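Putative enoyl-CoA hydratase (Streptomyces avermitilis, PDB 3GKB) is of untested function but belongs to the crotonase-like family, and so probably acts on acyl-CoA thioesters as an enoyl-CoA hydratase or a close relative. Local coordinates at residues V19-D25 and V55-A61; H69-R73 and G256-Q262; E123-A127 and G152-Y158; I143-M147 and L270-R275; L159-V163 and Y186-N190. One frame throughout, in Å; residues are numbered along the deposited sequence.

Contact 1: V19-D25 and V55-A61; sequences VARIILD and VIVFSSA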
# COMPACT_ATOMS: atom_id res chain seq x y z
N VAL B 19 1.71 -11.01 28.81
CA VAL B 19 0.62 -10.52 27.93
C VAL B 19 -0.49 -9.93 28.79
O VAL B 19 -1.01 -10.62 29.66
CB VAL B 19 0.05 -11.63 27.04
CG1 VAL B 19 -1.11 -11.08 26.16
CG2 VAL B 19 1.13 -12.30 26.16
N ALA B 20 -0.84 -8.65 28.58
CA ALA B 20 -2.06 -8.10 29.18
C ALA B 20 -3.22 -8.20 28.21
O ALA B 20 -3.05 -7.95 27.03
CB ALA B 20 -1.85 -6.67 29.61
N ARG B 21 -4.39 -8.60 28.70
CA ARG B 21 -5.60 -8.67 27.89
C ARG B 21 -6.54 -7.59 28.41
O ARG B 21 -6.85 -7.55 29.61
CB ARG B 21 -6.26 -10.05 27.98
CG ARG B 21 -5.57 -11.09 27.13
CD ARG B 21 -6.30 -12.40 27.20
NE ARG B 21 -6.15 -13.04 28.50
CZ ARG B 21 -6.94 -14.00 28.99
NH1 ARG B 21 -7.98 -14.46 28.29
NH2 ARG B 21 -6.69 -14.50 30.19
N ILE B 22 -6.95 -6.69 27.52
CA ILE B 22 -7.89 -5.65 27.87
C ILE B 22 -9.18 -6.00 27.15
O ILE B 22 -9.22 -6.06 25.94
CB ILE B 22 -7.35 -4.25 27.47
CG1 ILE B 22 -6.05 -3.93 28.23
CG2 ILE B 22 -8.39 -3.19 27.72
CD1 ILE B 22 -5.40 -2.60 27.82
N ILE B 23 -10.23 -6.27 27.93
CA ILE B 23 -11.51 -6.69 27.38
C ILE B 23 -12.47 -5.53 27.57
O ILE B 23 -12.75 -5.11 28.70
CB ILE B 23 -12.07 -7.94 28.11
CG1 ILE B 23 -11.05 -9.10 28.05
CG2 ILE B 23 -13.42 -8.34 27.49
CD1 ILE B 23 -11.37 -10.28 28.99
N LEU B 24 -12.99 -5.03 26.45
CA LEU B 24 -13.86 -3.88 26.41
C LEU B 24 -15.31 -4.34 26.64
O LEU B 24 -15.77 -5.27 25.98
CB LEU B 24 -13.69 -3.15 25.07
CG LEU B 24 -12.25 -2.70 24.75
CD1 LEU B 24 -12.02 -2.56 23.24
CD2 LEU B 24 -11.95 -1.41 25.44
N ASP B 25 -15.98 -3.74 27.63
CA ASP B 25 -17.29 -4.22 28.10
C ASP B 25 -18.10 -3.05 28.67
O ASP B 25 -18.01 -2.71 29.87
CB ASP B 25 -17.11 -5.34 29.13
CG ASP B 25 -18.42 -6.10 29.45
OD1 ASP B 25 -19.50 -5.73 28.95
OD2 ASP B 25 -18.34 -7.12 30.20
N VAL B 55 3.22 -7.35 25.74
CA VAL B 55 2.21 -7.39 24.68
C VAL B 55 0.90 -7.04 25.32
O VAL B 55 0.63 -7.46 26.47
CB VAL B 55 2.11 -8.80 24.01
CG1 VAL B 55 0.99 -8.85 22.97
CG2 VAL B 55 3.49 -9.19 23.39
N ILE B 56 0.06 -6.28 24.60
CA ILE B 56 -1.32 -5.99 25.04
C ILE B 56 -2.28 -6.43 23.93
O ILE B 56 -2.06 -6.11 22.76
CB ILE B 56 -1.53 -4.48 25.29
CG1 ILE B 56 -0.62 -3.99 26.43
CG2 ILE B 56 -3.02 -4.18 25.55
CD1 ILE B 56 -0.46 -2.46 26.52
N VAL B 57 -3.30 -7.21 24.29
CA VAL B 57 -4.31 -7.65 23.33
C VAL B 57 -5.66 -7.06 23.73
O VAL B 57 -6.14 -7.27 24.85
CB VAL B 57 -4.48 -9.17 23.26
CG1 VAL B 57 -5.54 -9.53 22.16
CG2 VAL B 57 -3.15 -9.89 22.96
N PHE B 58 -6.26 -6.32 22.80
CA PHE B 58 -7.58 -5.75 23.00
C PHE B 58 -8.62 -6.64 22.36
O PHE B 58 -8.49 -7.02 21.20
CB PHE B 58 -7.67 -4.38 22.33
CG PHE B 58 -6.70 -3.37 22.83
CD1 PHE B 58 -6.99 -2.58 23.92
CD2 PHE B 58 -5.50 -3.16 22.19
CE1 PHE B 58 -6.10 -1.60 24.36
CE2 PHE B 58 -4.62 -2.20 22.64
CZ PHE B 58 -4.93 -1.43 23.74
N SER B 59 -9.68 -6.93 23.12
CA SER B 59 -10.80 -7.70 22.60
C SER B 59 -12.09 -7.14 23.18
O SER B 59 -12.10 -6.29 24.06
CB SER B 59 -10.63 -9.20 22.91
OG SER B 59 -10.74 -9.45 24.31
N SER B 60 -13.22 -7.61 22.66
CA SER B 60 -14.50 -7.16 23.19
C SER B 60 -15.30 -8.27 23.89
O SER B 60 -15.31 -9.40 23.44
CB SER B 60 -15.36 -6.63 22.04
OG SER B 60 -16.62 -6.22 22.53
N ALA B 61 -16.02 -7.90 24.95
CA ALA B 61 -17.00 -8.80 25.58
C ALA B 61 -18.37 -8.79 24.88
O ALA B 61 -19.22 -9.67 25.13
CB ALA B 61 -17.14 -8.43 27.07

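Contact 2: H69-R73 and G256-Q262; sequences HVDMR and GLKDGAQ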
# COMPACT_ATOMS: atom_id res chain seq x y z
N HIS B 69 -18.72 3.20 18.35
CA HIS B 69 -18.37 4.57 17.94
C HIS B 69 -18.36 5.41 19.23
O HIS B 69 -18.67 4.90 20.30
CB HIS B 69 -19.33 5.17 16.88
CG HIS B 69 -20.78 5.12 17.27
ND1 HIS B 69 -21.32 5.95 18.23
CD2 HIS B 69 -21.78 4.30 16.87
CE1 HIS B 69 -22.61 5.67 18.37
NE2 HIS B 69 -22.90 4.65 17.58
N VAL B 70 -18.00 6.68 19.11
CA VAL B 70 -18.02 7.59 20.25
C VAL B 70 -19.47 7.90 20.64
O VAL B 70 -20.34 8.06 19.80
CB VAL B 70 -17.22 8.87 19.93
CG1 VAL B 70 -17.42 9.92 21.02
CG2 VAL B 70 -15.73 8.54 19.78
N ASP B 71 -19.69 7.99 21.94
CA ASP B 71 -20.99 8.28 22.51
C ASP B 71 -21.56 9.54 21.88
O ASP B 71 -20.96 10.62 21.91
CB ASP B 71 -20.82 8.43 24.03
CG ASP B 71 -22.13 8.77 24.74
OD1 ASP B 71 -23.22 8.69 24.10
OD2 ASP B 71 -22.03 9.14 25.95
N MET B 72 -22.72 9.41 21.29
CA MET B 72 -23.34 10.53 20.57
C MET B 72 -23.85 11.62 21.55
O MET B 72 -24.18 12.72 21.13
CB MET B 72 -24.47 9.99 19.70
CG MET B 72 -23.98 9.25 18.39
SD MET B 72 -25.26 8.16 17.62
CE MET B 72 -26.27 9.31 16.79
N ARG B 73 -23.96 11.27 22.82
CA ARG B 73 -24.32 12.22 23.88
C ARG B 73 -23.11 12.80 24.60
O ARG B 73 -23.28 13.50 25.62
CB ARG B 73 -25.21 11.54 24.90
CG ARG B 73 -26.47 10.94 24.33
CD ARG B 73 -27.49 10.81 25.43
NE ARG B 73 -28.82 10.67 24.90
CZ ARG B 73 -29.41 9.52 24.64
NH1 ARG B 73 -28.77 8.37 24.86
NH2 ARG B 73 -30.64 9.52 24.15
N GLY B 256 -30.55 10.54 14.93
CA GLY B 256 -30.03 9.19 15.09
C GLY B 256 -30.41 8.58 16.42
O GLY B 256 -30.84 7.45 16.47
N LEU B 257 -30.21 9.34 17.51
CA LEU B 257 -30.54 8.88 18.86
C LEU B 257 -32.04 8.59 18.97
O LEU B 257 -32.41 7.55 19.46
CB LEU B 257 -30.09 9.89 19.92
CG LEU B 257 -28.58 9.91 20.20
CD1 LEU B 257 -28.16 11.13 20.96
CD2 LEU B 257 -28.17 8.64 20.96
N LYS B 258 -32.86 9.49 18.43
CA LYS B 258 -34.31 9.32 18.44
C LYS B 258 -34.74 8.06 17.71
O LYS B 258 -35.72 7.41 18.09
CB LYS B 258 -34.96 10.56 17.80
CG LYS B 258 -36.47 10.52 17.80
CD LYS B 258 -37.07 11.72 17.09
CE LYS B 258 -38.56 11.53 16.80
NZ LYS B 258 -38.97 12.14 15.50
N ASP B 259 -34.00 7.69 16.67
CA ASP B 259 -34.35 6.55 15.83
C ASP B 259 -33.67 5.23 16.23
O ASP B 259 -33.79 4.24 15.52
CB ASP B 259 -34.07 6.89 14.36
CG ASP B 259 -35.07 7.88 13.78
OD1 ASP B 259 -36.00 8.31 14.51
OD2 ASP B 259 -34.93 8.22 12.59
N GLY B 260 -32.96 5.22 17.36
CA GLY B 260 -32.41 3.99 17.89
C GLY B 260 -30.92 3.79 17.83
O GLY B 260 -30.45 2.69 18.12
N ALA B 261 -30.14 4.82 17.46
CA ALA B 261 -28.69 4.67 17.57
C ALA B 261 -28.33 4.32 19.03
O ALA B 261 -29.03 4.72 19.97
CB ALA B 261 -27.93 5.92 17.05
N GLN B 262 -27.27 3.54 19.20
CA GLN B 262 -26.74 3.19 20.50
C GLN B 262 -27.61 2.15 21.21
O GLN B 262 -27.51 1.95 22.41
CB GLN B 262 -26.44 4.44 21.36
CG GLN B 262 -25.50 5.39 20.60
CD GLN B 262 -24.76 6.45 21.41
OE1 GLN B 262 -23.83 7.05 20.88
NE2 GLN B 262 -25.16 6.70 22.67

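Contact 3: E123-A127 and G152-Y158; sequences EFVAA and GGGGTQY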
# COMPACT_ATOMS: atom_id res chain seq x y z
N GLU B 123 -11.09 3.78 14.33
CA GLU B 123 -9.83 4.49 14.59
C GLU B 123 -8.95 3.72 15.57
O GLU B 123 -7.75 3.59 15.35
CB GLU B 123 -10.10 5.94 15.06
CG GLU B 123 -10.80 6.79 13.97
CD GLU B 123 -11.30 8.20 14.40
OE1 GLU B 123 -11.05 9.17 13.66
OE2 GLU B 123 -11.96 8.33 15.46
N PHE B 124 -9.59 3.20 16.63
CA PHE B 124 -8.94 2.40 17.69
C PHE B 124 -8.31 1.16 17.07
O PHE B 124 -7.10 0.89 17.24
CB PHE B 124 -10.03 2.04 18.73
CG PHE B 124 -9.54 1.39 19.97
CD1 PHE B 124 -9.76 2.01 21.20
CD2 PHE B 124 -8.95 0.14 19.96
CE1 PHE B 124 -9.35 1.44 22.37
CE2 PHE B 124 -8.53 -0.45 21.18
CZ PHE B 124 -8.74 0.21 22.36
N VAL B 125 -9.10 0.46 16.23
CA VAL B 125 -8.60 -0.73 15.54
C VAL B 125 -7.37 -0.40 14.70
O VAL B 125 -6.37 -1.14 14.76
CB VAL B 125 -9.69 -1.41 14.67
CG1 VAL B 125 -9.08 -2.56 13.79
CG2 VAL B 125 -10.85 -1.93 15.56
N ALA B 126 -7.41 0.69 13.92
CA ALA B 126 -6.33 1.01 12.96
C ALA B 126 -5.06 1.52 13.65
O ALA B 126 -3.98 1.45 13.09
CB ALA B 126 -6.81 2.05 11.95
N ALA B 127 -5.20 1.98 14.89
CA ALA B 127 -4.09 2.62 15.63
C ALA B 127 -3.13 1.59 16.26
O ALA B 127 -1.95 1.89 16.50
CB ALA B 127 -4.64 3.52 16.73
N GLY B 152 -12.59 12.58 13.34
CA GLY B 152 -11.82 13.54 14.07
C GLY B 152 -10.93 12.94 15.14
O GLY B 152 -10.34 13.67 15.94
N GLY B 153 -10.78 11.63 15.11
CA GLY B 153 -9.95 10.91 16.05
C GLY B 153 -8.71 10.25 15.44
O GLY B 153 -8.17 9.32 16.04
N GLY B 154 -8.27 10.74 14.27
CA GLY B 154 -7.06 10.24 13.63
C GLY B 154 -7.35 9.38 12.40
O GLY B 154 -6.44 9.12 11.61
N GLY B 155 -8.60 8.96 12.24
CA GLY B 155 -9.00 8.00 11.20
C GLY B 155 -8.61 8.37 9.79
O GLY B 155 -8.20 7.48 9.00
N THR B 156 -8.74 9.65 9.44
CA THR B 156 -8.38 10.07 8.08
C THR B 156 -6.88 9.82 7.84
O THR B 156 -6.48 9.35 6.77
CB THR B 156 -8.71 11.55 7.78
OG1 THR B 156 -7.94 12.41 8.60
CG2 THR B 156 -10.22 11.84 7.94
N GLN B 157 -6.07 10.06 8.87
CA GLN B 157 -4.63 9.88 8.75
C GLN B 157 -4.17 8.44 8.87
O GLN B 157 -3.23 8.03 8.15
CB GLN B 157 -3.90 10.78 9.75
CG GLN B 157 -4.33 12.27 9.66
CD GLN B 157 -4.19 12.81 8.23
OE1 GLN B 157 -3.10 12.86 7.69
NE2 GLN B 157 -5.31 13.16 7.60
N TYR B 158 -4.81 7.67 9.75
CA TYR B 158 -4.50 6.26 9.85
C TYR B 158 -4.84 5.56 8.52
O TYR B 158 -4.07 4.74 8.03
CB TYR B 158 -5.21 5.60 11.02
CG TYR B 158 -4.97 6.25 12.38
CD1 TYR B 158 -3.87 7.09 12.62
CD2 TYR B 158 -5.85 6.02 13.42
CE1 TYR B 158 -3.66 7.66 13.87
CE2 TYR B 158 -5.68 6.59 14.65
CZ TYR B 158 -4.57 7.38 14.90
OH TYR B 158 -4.42 7.94 16.16
O HOH W 1 -13.96 10.22 14.69

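Contact 4: I143-M147 and L270-R275; sequences IEALM and LEGLMR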
# COMPACT_ATOMS: atom_id res chain seq x y z
N ILE B 143 -18.30 5.92 10.11
CA ILE B 143 -19.69 6.37 10.04
C ILE B 143 -19.85 7.90 10.01
O ILE B 143 -20.95 8.41 9.74
CB ILE B 143 -20.47 5.79 11.25
CG1 ILE B 143 -21.99 5.89 11.06
CG2 ILE B 143 -20.08 6.52 12.54
CD1 ILE B 143 -22.57 4.90 10.09
N GLU B 144 -18.77 8.61 10.33
CA GLU B 144 -18.78 10.04 10.58
C GLU B 144 -19.49 10.87 9.51
O GLU B 144 -20.34 11.71 9.86
CB GLU B 144 -17.36 10.55 10.78
CG GLU B 144 -16.77 10.11 12.14
CD GLU B 144 -15.93 8.81 12.07
OE1 GLU B 144 -16.19 7.94 11.22
OE2 GLU B 144 -15.01 8.66 12.91
N ALA B 145 -19.17 10.63 8.24
CA ALA B 145 -19.75 11.39 7.14
C ALA B 145 -21.28 11.38 7.17
O ALA B 145 -21.92 12.37 6.82
CB ALA B 145 -19.21 10.89 5.76
N LEU B 146 -21.86 10.26 7.62
CA LEU B 146 -23.32 10.12 7.72
C LEU B 146 -23.94 10.88 8.92
O LEU B 146 -25.17 11.08 8.97
CB LEU B 146 -23.74 8.65 7.75
CG LEU B 146 -23.32 7.83 6.53
CD1 LEU B 146 -23.81 6.40 6.63
CD2 LEU B 146 -23.73 8.46 5.22
N MET B 147 -23.09 11.32 9.83
CA MET B 147 -23.47 12.18 10.96
C MET B 147 -23.15 13.65 10.67
O MET B 147 -23.27 14.50 11.53
CB MET B 147 -22.82 11.64 12.24
CG MET B 147 -23.29 10.19 12.67
SD MET B 147 -22.47 9.77 14.28
CE MET B 147 -23.19 8.11 14.50
N LEU B 270 -26.15 0.62 11.20
CA LEU B 270 -26.11 2.05 11.49
C LEU B 270 -26.07 2.89 10.22
O LEU B 270 -26.60 4.02 10.20
CB LEU B 270 -24.94 2.39 12.44
CG LEU B 270 -24.85 3.80 13.00
CD1 LEU B 270 -26.12 4.14 13.84
CD2 LEU B 270 -23.57 3.98 13.83
N GLU B 271 -25.44 2.38 9.15
CA GLU B 271 -25.30 3.14 7.90
C GLU B 271 -26.68 3.38 7.35
O GLU B 271 -27.04 4.53 7.06
CB GLU B 271 -24.44 2.39 6.87
CG GLU B 271 -22.98 2.25 7.26
CD GLU B 271 -22.67 1.16 8.32
OE1 GLU B 271 -23.53 0.28 8.58
OE2 GLU B 271 -21.55 1.20 8.91
N GLY B 272 -27.47 2.31 7.25
CA GLY B 272 -28.87 2.42 6.82
C GLY B 272 -29.73 3.35 7.69
O GLY B 272 -30.49 4.18 7.20
N LEU B 273 -29.58 3.22 9.01
CA LEU B 273 -30.32 4.06 9.94
C LEU B 273 -30.00 5.53 9.72
O LEU B 273 -30.90 6.38 9.62
CB LEU B 273 -30.01 3.63 11.38
CG LEU B 273 -30.70 4.42 12.49
CD1 LEU B 273 -32.20 4.50 12.22
CD2 LEU B 273 -30.45 3.74 13.81
N MET B 274 -28.70 5.85 9.61
CA MET B 274 -28.32 7.26 9.44
C MET B 274 -28.73 7.82 8.07
O MET B 274 -29.09 8.99 7.96
CB MET B 274 -26.82 7.48 9.72
CG MET B 274 -26.40 7.23 11.19
SD MET B 274 -27.34 8.12 12.48
CE MET B 274 -27.28 9.83 11.91
N ARG B 275 -28.73 7.00 7.02
CA ARG B 275 -29.20 7.53 5.74
C ARG B 275 -30.68 7.83 5.75
O ARG B 275 -31.11 8.83 5.17
CB ARG B 275 -28.82 6.63 4.59
CG ARG B 275 -27.31 6.58 4.40
CD ARG B 275 -26.96 5.94 3.09
NE ARG B 275 -25.53 6.15 2.82
CZ ARG B 275 -24.59 5.24 2.99
NH1 ARG B 275 -24.90 4.02 3.38
NH2 ARG B 275 -23.34 5.54 2.75
O HOH W 2 -26.85 10.39 6.86

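Contact 5: L159-V163 and Y186-N190; sequences LRGRV and YGWIN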
# COMPACT_ATOMS: atom_id res chain seq x y z
N LEU B 159 -5.98 5.91 7.94
CA LEU B 159 -6.35 5.40 6.61
C LEU B 159 -5.39 5.89 5.56
O LEU B 159 -4.92 5.09 4.75
CB LEU B 159 -7.77 5.84 6.24
CG LEU B 159 -8.87 5.02 6.94
CD1 LEU B 159 -10.20 5.78 6.93
CD2 LEU B 159 -9.05 3.64 6.27
N ARG B 160 -5.10 7.19 5.53
CA ARG B 160 -4.16 7.64 4.50
C ARG B 160 -2.88 6.78 4.50
O ARG B 160 -2.38 6.35 3.44
CB ARG B 160 -3.79 9.10 4.66
CG ARG B 160 -3.01 9.58 3.45
CD ARG B 160 -2.73 11.03 3.42
NE ARG B 160 -2.26 11.36 2.06
CZ ARG B 160 -2.60 12.45 1.37
NH1 ARG B 160 -3.39 13.36 1.91
NH2 ARG B 160 -2.13 12.64 0.15
N GLY B 161 -2.33 6.57 5.69
CA GLY B 161 -1.07 5.84 5.84
C GLY B 161 -1.20 4.37 5.51
O GLY B 161 -0.32 3.83 4.83
N ARG B 162 -2.29 3.73 5.92
CA ARG B 162 -2.44 2.29 5.73
C ARG B 162 -3.01 1.87 4.39
O ARG B 162 -2.62 0.82 3.87
CB ARG B 162 -3.29 1.70 6.83
CG ARG B 162 -2.58 1.76 8.22
CD ARG B 162 -3.31 0.94 9.28
NE ARG B 162 -3.11 -0.50 9.11
CZ ARG B 162 -3.16 -1.39 10.09
NH1 ARG B 162 -3.42 -1.01 11.33
NH2 ARG B 162 -2.94 -2.69 9.82
N VAL B 163 -3.94 2.66 3.84
CA VAL B 163 -4.63 2.26 2.62
C VAL B 163 -4.35 3.20 1.43
O VAL B 163 -4.69 2.86 0.31
CB VAL B 163 -6.16 2.03 2.85
CG1 VAL B 163 -6.39 1.19 4.14
CG2 VAL B 163 -6.98 3.33 2.84
N TYR B 186 -7.15 -4.00 1.56
CA TYR B 186 -6.80 -2.56 1.56
C TYR B 186 -5.59 -2.25 2.46
O TYR B 186 -4.90 -1.27 2.22
CB TYR B 186 -8.01 -1.72 2.01
CG TYR B 186 -9.05 -1.40 0.93
CD1 TYR B 186 -9.23 -2.21 -0.20
CD2 TYR B 186 -9.85 -0.29 1.05
CE1 TYR B 186 -10.16 -1.89 -1.15
CE2 TYR B 186 -10.79 0.02 0.11
CZ TYR B 186 -10.94 -0.78 -1.00
OH TYR B 186 -11.87 -0.45 -1.97
N GLY B 187 -5.36 -3.05 3.49
CA GLY B 187 -4.28 -2.84 4.41
C GLY B 187 -4.72 -2.08 5.66
O GLY B 187 -3.86 -1.69 6.46
N TRP B 188 -6.03 -1.91 5.83
CA TRP B 188 -6.63 -1.24 7.02
C TRP B 188 -6.38 -2.07 8.28
O TRP B 188 -6.16 -1.54 9.37
CB TRP B 188 -8.12 -1.06 6.79
CG TRP B 188 -8.84 -0.05 7.63
CD1 TRP B 188 -8.35 0.69 8.67
CD2 TRP B 188 -10.22 0.30 7.50
NE1 TRP B 188 -9.35 1.50 9.18
CE2 TRP B 188 -10.50 1.29 8.46
CE3 TRP B 188 -11.24 -0.10 6.64
CZ2 TRP B 188 -11.75 1.88 8.59
CZ3 TRP B 188 -12.50 0.48 6.78
CH2 TRP B 188 -12.74 1.44 7.75
N ILE B 189 -6.41 -3.39 8.10
CA ILE B 189 -5.99 -4.32 9.15
C ILE B 189 -4.95 -5.28 8.58
O ILE B 189 -4.72 -5.33 7.36
CB ILE B 189 -7.19 -5.14 9.70
CG1 ILE B 189 -7.79 -6.02 8.59
CG2 ILE B 189 -8.21 -4.23 10.32
CD1 ILE B 189 -8.97 -6.89 9.03
N ASN B 190 -4.34 -6.09 9.44
CA ASN B 190 -3.25 -6.94 8.99
C ASN B 190 -3.76 -8.17 8.23
O ASN B 190 -3.21 -8.53 7.18
CB ASN B 190 -2.37 -7.41 10.17
CG ASN B 190 -1.59 -6.28 10.79
OD1 ASN B 190 -2.16 -5.30 11.26
ND2 ASN B 190 -0.26 -6.42 10.80
O HOH W 3 -1.64 -3.19 7.35
O HOH W 4 -4.50 0.15 -0.52

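Contact 1: V19-D25 and V55-A61
Two neighbouring parallel strands of the central crotonase sheet meet here, 19-24 and 55-60, the beta strands of a beta-alpha-beta unit whose crossover is helix 34-48. Val19 pairs with Val55 and the register runs unbroken to Leu24 with Ser60. Six backbone bonds join them: Ala20 N gives to Val55 O and Val57 N to Ala20 O, each at 2.8 Å, and the pattern repeats through Ile22, Ser59 and Leu24 until Ala61 N reaches Leu24 O just past the strand ends.

On the face that carries Ala20, Ile22, Ile56 and Phe58, Ile22 meets both Ile56 and Phe58. With CG1 anti to the carbonyl carbon (chi1 -62°) and the chain extended to CD1, that methyl reaches Ile56 CG2 at 3.6 Å and Phe58 CE1 at 3.7 Å. Ile56 CG2 also sits 3.8 Å above one face of the Phe58 ring, toward its rim, while Phe124 meets that ring edge-to-face. On the other face Val19 CG1 touches Val57 CG2 at 4.0 Å. Farther along, Ile23 CG2 packs on Ala61 CB at 3.7 Å.

Polarity rises toward the C-terminal end, where Asp25 forms a salt bridge with Arg12 and Ser60 OG bonds to Phe65 O. Continuous backbone bonding thus fixes the parallel register, with Ile22, Ile56 and Phe58 packed on one face and Val19 and Val57 on the other, against helix 195-210.

Contact 2: H69-R73 and G256-Q262
A glutamine side chain inserted into a loop makes the centre of this contact: Gln262, just beyond helix 248-258, reaches the loop 69-73 that follows strand 55-60, and a patch of apolar packing lies beside it. The Gln262 chain is extended beyond CG (chi2 -162°), so its amide arrives at full reach and bonds through both ends. OE1 accepts from Met72 N at a short 2.6 Å, the N-H tilted 18° from the carbonyl plane; NE2 gives to Asp71 OD1 at 3.1 Å, nearly in the plane of its own amide. The same OE1 lies at the edge of the His69 ring, 3.1 Å from CE1.

Asp71 OD1 has a second donor, Arg73 N, which closes an Asx turn and comes from the opposite face of the carboxylate to Gln262 NE2. Gripped from both faces, the carboxylate ties the turn to the glutamine. His69 is held at both nitrogens, ND1 giving to Val70 O and NE2 pairing with Glu267.

Met72 SD lies 3.5 Å from Ala261 CB, and the bend at chi3 (78°) turns CE over the last turn of the helix near Gly256. Leu257 CD1 touches Arg73 CG at 3.8 Å, and its CD2 lies over one face of the guanidinium. A Schellman motif with Gly260 as C-prime residue ends helix 248-258 and turns the chain toward Gln262. Helix 270-280 packs against this junction through Leu270, which touches both His69 and Ala261.

Contact 3: E123-A127 and G152-Y158
Helix 120-127 approaches the glycine-rich turn that leads into helix 155-163 closely, Glu123 CA lying 4.9 Å from Gly155 CA, with Gly154 at the N-cap. Glu123 spans the gap with a chain extended beyond CG (chi2 172°), laying its carboxylate against the turn. OE1 accepts twice: from Gly155 N at 2.8 Å on the anti side and from Gly153 N at 2.9 Å on the syn side, both reaching it from the same face of the carboxylate. OE2 accepts a hydrogen bond from water 1, which in turn accepts from Gly152 N at 3.0 Å.

One turn on, Tyr158 packs back on the first helix: its CB meets Ala126 CB at 4.0 Å and its CE2 meets Ala127 CB. The carbonyl oxygen of Gly154 lies 3.3 Å above one face of the ring, and the phenol OH bonds to Glu100.

Without side chains, Gly153 and Gly155 let the carboxylate lie directly against the backbone. Glu123 corresponds in position to a catalytic glutamate of enoyl-CoA hydratases, so the glycine turn probably positions an active-site carboxylate: two amides of the turn leading into the helix, with the water, fix its place and its rotation.

Contact 4: I143-M147 and L270-R275
Leu146, on a 3-10 turn, can be followed outward from its backbone into helix 270-280. Its CB rests on Met274 CB at 3.8 Å, near where the two segments come closest. From there CG lies anti to the carbonyl carbon (chi1 -59°), and the two methyls spread between Glu271 and Arg275. CD1 touches the backbone of Glu271, 3.8 Å from its O, and sits over the centre of one face of the Arg275 guanidinium, 3.9 Å above the plane. CD2 lies over the same face, nearer its rim, 3.8 Å from Arg275 NE. The leucine thus lies against a flat cationic surface and makes only van der Waals contact with it.

Ile143 crosses Leu270 at about a right angle, its CG1 3.7 Å from Leu270 CD2, while its CD1 reaches Glu271 CG. Met274 folds back at chi2 and chi3, placing CE near Leu146 O and 4.1 Å from Met147 CG. The polar link is water 2, which donates to both Leu146 O and Met274 O, at 2.8 Å to the former, and so bridges the two backbones.

Glu271 turns its carboxylate to a salt bridge with Arg118, at the end of strand 116-118. The contact thus packs the loop after strand 139-141 against the start of the C-terminal helix 270-280, with Leu212 of the second subunit covering Leu146 and Asn208 of that subunit touching Arg275.

Contact 5: L159-V163 and Y186-N190
The Schellman turn that ends helix 180-186, with Gly187 as its C-prime residue, packs here against the last turn of helix 155-163, beside a bound glycerol, probably from the crystallisation liquor, that lies about 3 Å from the Arg162 side chain. Arg162 carries the polar part. Bent at chi3 (75°), it brings NE to Gly187 O at 3.0 Å, in the plane of that carbonyl, while NH2 meets Asn190 OD1 at 3.1 Å. The guanidinium and the Asn190 amide are almost perpendicular, 88° apart: the oxygen lies in the guanidinium plane, but the donor stands above the amide's own plane. Water 3 closes a further link, accepting from NH2 and donating to Gly187 O. Trp188 O lies over the centre of the guanidinium face, 3.1 Å above its plane, at angles too poor for hydrogen bonds. NH1 turns to Ala126 O of helix 120-127.

In the fold, the turn carries the chain from helix 180-186 into strand 191-193, the outermost parallel strand of the main sheet within the chain, and Asn190 bonds to Ala131 on the adjacent strand.

The apolar part rests on Trp188. Leu159 CD2 makes a CH-pi contact with its five-membered ring, 3.5 Å from the centroid and 11° off the normal. Val163 CG1 fits between Tyr186 and Trp188, at 3.9 Å from Trp188 CB. Asn190 also bonds through ND2 to Glu170 of the third subunit, and Tyr186 OH bonds to Glu170 of its own chain and to Arg191 of the second subunit.

In the fold
Contacts 3 and 5 share helix 155-163, with centres about 10 Å apart, and are joined through Arg162 and Ala126, the latter also packing on Trp188. A glycerol, probably from crystallisation, lies near both. Contact 1 reaches contact 3 through Phe58 and Phe124, tying the main sheet to helix 120-127. Contacts 2 and 4, also about 10 Å between centres, form a second cluster: Ala261 N lies 3.8 Å from Leu273 CD2, and Met147 CE lies 3.7 Å from Met72 SD. Contacts 3 and 4 approach where Glu123 OE2 and Glu144 OE2 lie 4.0 Å apart; the two correspond in position to the catalytic glutamates of enoyl-CoA hydratases and probably mark the active site.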